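Local coordinates for putative TOXIN related protein (Parabacteroides distasonis ATCC 8503, PDB 3K0Y) that is of unknown function but combines an N-terminal OB-fold barrel with a C-terminal beta sandwich, as in NigD-like proteins, and is named as toxin-related, at residues Y43-K49 / N79-N83. Residues are numbered along the deposited sequence; the frame is centred on the assembly and turned at random. Where two conformers were deposited one is given.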
loop_
_atom_site.group_PDB
_atom_site.type_symbol
_atom_site.label_atom_id
_atom_site.label_comp_id
_atom_site.label_asym_id
_atom_site.label_seq_id
_atom_site.Cartn_x
_atom_site.Cartn_y
_atom_site.Cartn_z
ATOM N N TYR A 43 -11.198 17.487 -10.820
ATOM C CA TYR A 43 -11.770 17.415 -9.454
ATOM C C TYR A 43 -11.283 18.557 -8.536
ATOM O O TYR A 43 -10.462 18.334 -7.635
ATOM C CB TYR A 43 -11.353 16.156 -8.744
ATOM C CG TYR A 43 -11.711 14.793 -9.259
ATOM C CD1 TYR A 43 -11.717 14.473 -10.621
ATOM C CD2 TYR A 43 -11.931 13.746 -8.322
ATOM C CE1 TYR A 43 -12.002 13.161 -11.044
ATOM C CE2 TYR A 43 -12.204 12.449 -8.730
ATOM C CZ TYR A 43 -12.231 12.152 -10.086
ATOM O OH TYR A 43 -12.502 10.852 -10.456
ATOM N N PRO A 44 -11.806 19.776 -8.714
ATOM C CA PRO A 44 -11.226 20.846 -7.911
ATOM C C PRO A 44 -11.579 20.784 -6.419
ATOM O O PRO A 44 -10.935 21.470 -5.625
ATOM C CB PRO A 44 -11.780 22.120 -8.563
ATOM C CG PRO A 44 -13.055 21.669 -9.216
ATOM C CD PRO A 44 -12.767 20.277 -9.706
ATOM N N ASN A 45 -12.571 19.965 -6.047
ATOM C CA ASN A 45 -13.027 19.864 -4.665
ATOM C C ASN A 45 -12.434 18.663 -3.941
ATOM O O ASN A 45 -12.887 18.299 -2.879
ATOM C CB ASN A 45 -14.567 19.809 -4.619
ATOM C CG ASN A 45 -15.213 21.078 -5.131
ATOM O OD1 ASN A 45 -14.713 22.158 -4.892
ATOM N ND2 ASN A 45 -16.312 20.944 -5.860
ATOM N N TYR A 46 -11.406 18.066 -4.526
ATOM C CA TYR A 46 -10.687 16.944 -3.942
ATOM C C TYR A 46 -10.029 17.409 -2.653
ATOM O O TYR A 46 -9.425 18.477 -2.621
ATOM C CB TYR A 46 -9.602 16.460 -4.939
ATOM C CG TYR A 46 -8.764 15.335 -4.392
ATOM C CD1 TYR A 46 -9.267 14.038 -4.332
ATOM C CD2 TYR A 46 -7.501 15.571 -3.885
ATOM C CE1 TYR A 46 -8.519 13.005 -3.789
ATOM C CE2 TYR A 46 -6.743 14.538 -3.356
ATOM C CZ TYR A 46 -7.271 13.255 -3.299
ATOM O OH TYR A 46 -6.516 12.208 -2.787
ATOM N N GLN A 47 -10.125 16.609 -1.610
ATOM C CA GLN A 47 -9.531 16.969 -0.334
ATOM C C GLN A 47 -8.246 16.153 -0.101
ATOM O O GLN A 47 -8.305 14.968 0.155
ATOM C CB GLN A 47 -10.536 16.774 0.805
ATOM C CG GLN A 47 -10.005 17.162 2.216
ATOM C CD GLN A 47 -9.705 18.672 2.387
ATOM O OE1 GLN A 47 -8.587 19.043 2.785
ATOM N NE2 GLN A 47 -10.691 19.539 2.078
ATOM N N PRO A 48 -7.083 16.790 -0.266
ATOM C CA PRO A 48 -5.868 16.053 -0.051
ATOM C C PRO A 48 -5.664 15.798 1.421
ATOM O O PRO A 48 -6.057 16.629 2.248
ATOM C CB PRO A 48 -4.785 16.962 -0.640
ATOM C CG PRO A 48 -5.384 18.363 -0.595
ATOM C CD PRO A 48 -6.859 18.195 -0.634
ATOM N N LYS A 49 -5.142 14.619 1.734
ATOM C CA LYS A 49 -4.862 14.204 3.087
ATOM C C LYS A 49 -3.398 13.783 3.200
ATOM O O LYS A 49 -2.818 13.317 2.227
ATOM C CB LYS A 49 -5.749 13.028 3.493
ATOM C CG LYS A 49 -7.230 13.335 3.635
ATOM C CD LYS A 49 -8.044 12.028 3.368
ATOM C CE LYS A 49 -9.565 12.306 3.334
ATOM N NZ LYS A 49 -10.191 11.406 2.294
ATOM N N ASN A 79 -6.856 14.172 -14.457
ATOM C CA ASN A 79 -8.104 13.812 -15.122
ATOM C C ASN A 79 -9.042 13.116 -14.161
ATOM O O ASN A 79 -10.249 13.371 -14.174
ATOM C CB ASN A 79 -7.846 12.923 -16.321
ATOM C CG ASN A 79 -6.880 13.571 -17.338
ATOM O OD1 ASN A 79 -7.023 14.744 -17.692
ATOM N ND2 ASN A 79 -5.880 12.813 -17.767
ATOM N N ALA A 80 -8.488 12.222 -13.346
ATOM C CA ALA A 80 -9.261 11.555 -12.302
ATOM C C ALA A 80 -8.322 11.139 -11.171
ATOM O O ALA A 80 -7.136 11.007 -11.356
ATOM C CB ALA A 80 -10.037 10.331 -12.869
ATOM N N ILE A 81 -8.862 10.965 -9.985
ATOM C CA ILE A 81 -8.049 10.583 -8.844
ATOM C C ILE A 81 -8.964 9.779 -7.919
ATOM O O ILE A 81 -10.023 10.267 -7.476
ATOM C CB ILE A 81 -7.411 11.830 -8.173
ATOM C CG1 ILE A 81 -6.666 11.448 -6.896
ATOM C CG2 ILE A 81 -8.499 12.890 -7.895
ATOM C CD1 ILE A 81 -5.680 12.490 -6.461
ATOM N N HIS A 82 -8.579 8.521 -7.722
ATOM C CA HIS A 82 -9.331 7.570 -6.919
ATOM C C HIS A 82 -8.466 7.117 -5.751
ATOM O O HIS A 82 -7.489 6.412 -5.950
ATOM C CB HIS A 82 -9.707 6.358 -7.774
ATOM C CG HIS A 82 -10.215 6.708 -9.138
ATOM N ND1 HIS A 82 -11.428 7.318 -9.342
ATOM C CD2 HIS A 82 -9.681 6.505 -10.371
ATOM C CE1 HIS A 82 -11.616 7.493 -10.640
ATOM N NE2 HIS A 82 -10.576 6.996 -11.283
ATOM N N ASN A 83 -8.818 7.524 -4.536
ATOM C CA ASN A 83 -8.041 7.125 -3.378
ATOM C C ASN A 83 -7.931 5.608 -3.241
ATOM O O ASN A 83 -8.855 4.861 -3.549
ATOM C CB ASN A 83 -8.648 7.705 -2.121
ATOM C CG ASN A 83 -8.430 9.200 -2.017
ATOM O OD1 ASN A 83 -7.741 9.795 -2.860
ATOM N ND2 ASN A 83 -9.015 9.820 -0.990
HETATM O O HOH W 1 -9.721 12.784 -0.365
#
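One isoleucine side chain meets two tyrosine rings: I81 sends CG2 over the ring of Y43 and CD1 over that of Y46. Each methyl lies 3.9 Å from the ring centroid, I81 CG2 at 26° and I81 CD1 at 24° from the ring normal, so both are CH-pi contacts made over a face. The site belongs to the NigD-like N-terminal OB domain, where the loop between strands 40-41 and 52-62 runs beside strand 74-88. A type I turn from Y43 to Y46, with Y46 N hydrogen-bonded to Y43 O at 3.3 Å, brings both tyrosines to the strand, each with its CA-to-CB bond directed toward it. I81 also touches A54 and V56 of strand 52-62 and Y26 of strand 25-30, whose ring meets that of Y46; I81 and Y46 are buried, consistent with a position at the barrel's inner side. Nearer the surface, the ring of Y43 reaches across the strand, Y43 CE1 being 3.4 Å from A80 CA and Y43 OH 3.5 Å from H82 CE1. At that end the strand is irregular: N79 and A80 both face N57 in a classic beta bulge. No backbone hydrogen bond joins loop to strand, and their closest CA atoms, those of Y43 and A80, remain 7.0 Å apart; side chains and water make the link. Y46 OH donates to N83 OD1 at 2.7 Å, while the side-chain amide ND2 of N83 donates to a water (3.1 Å), which also accepts from K49 NZ at 3.0 Å and donates to Q47 O at 2.7 Å.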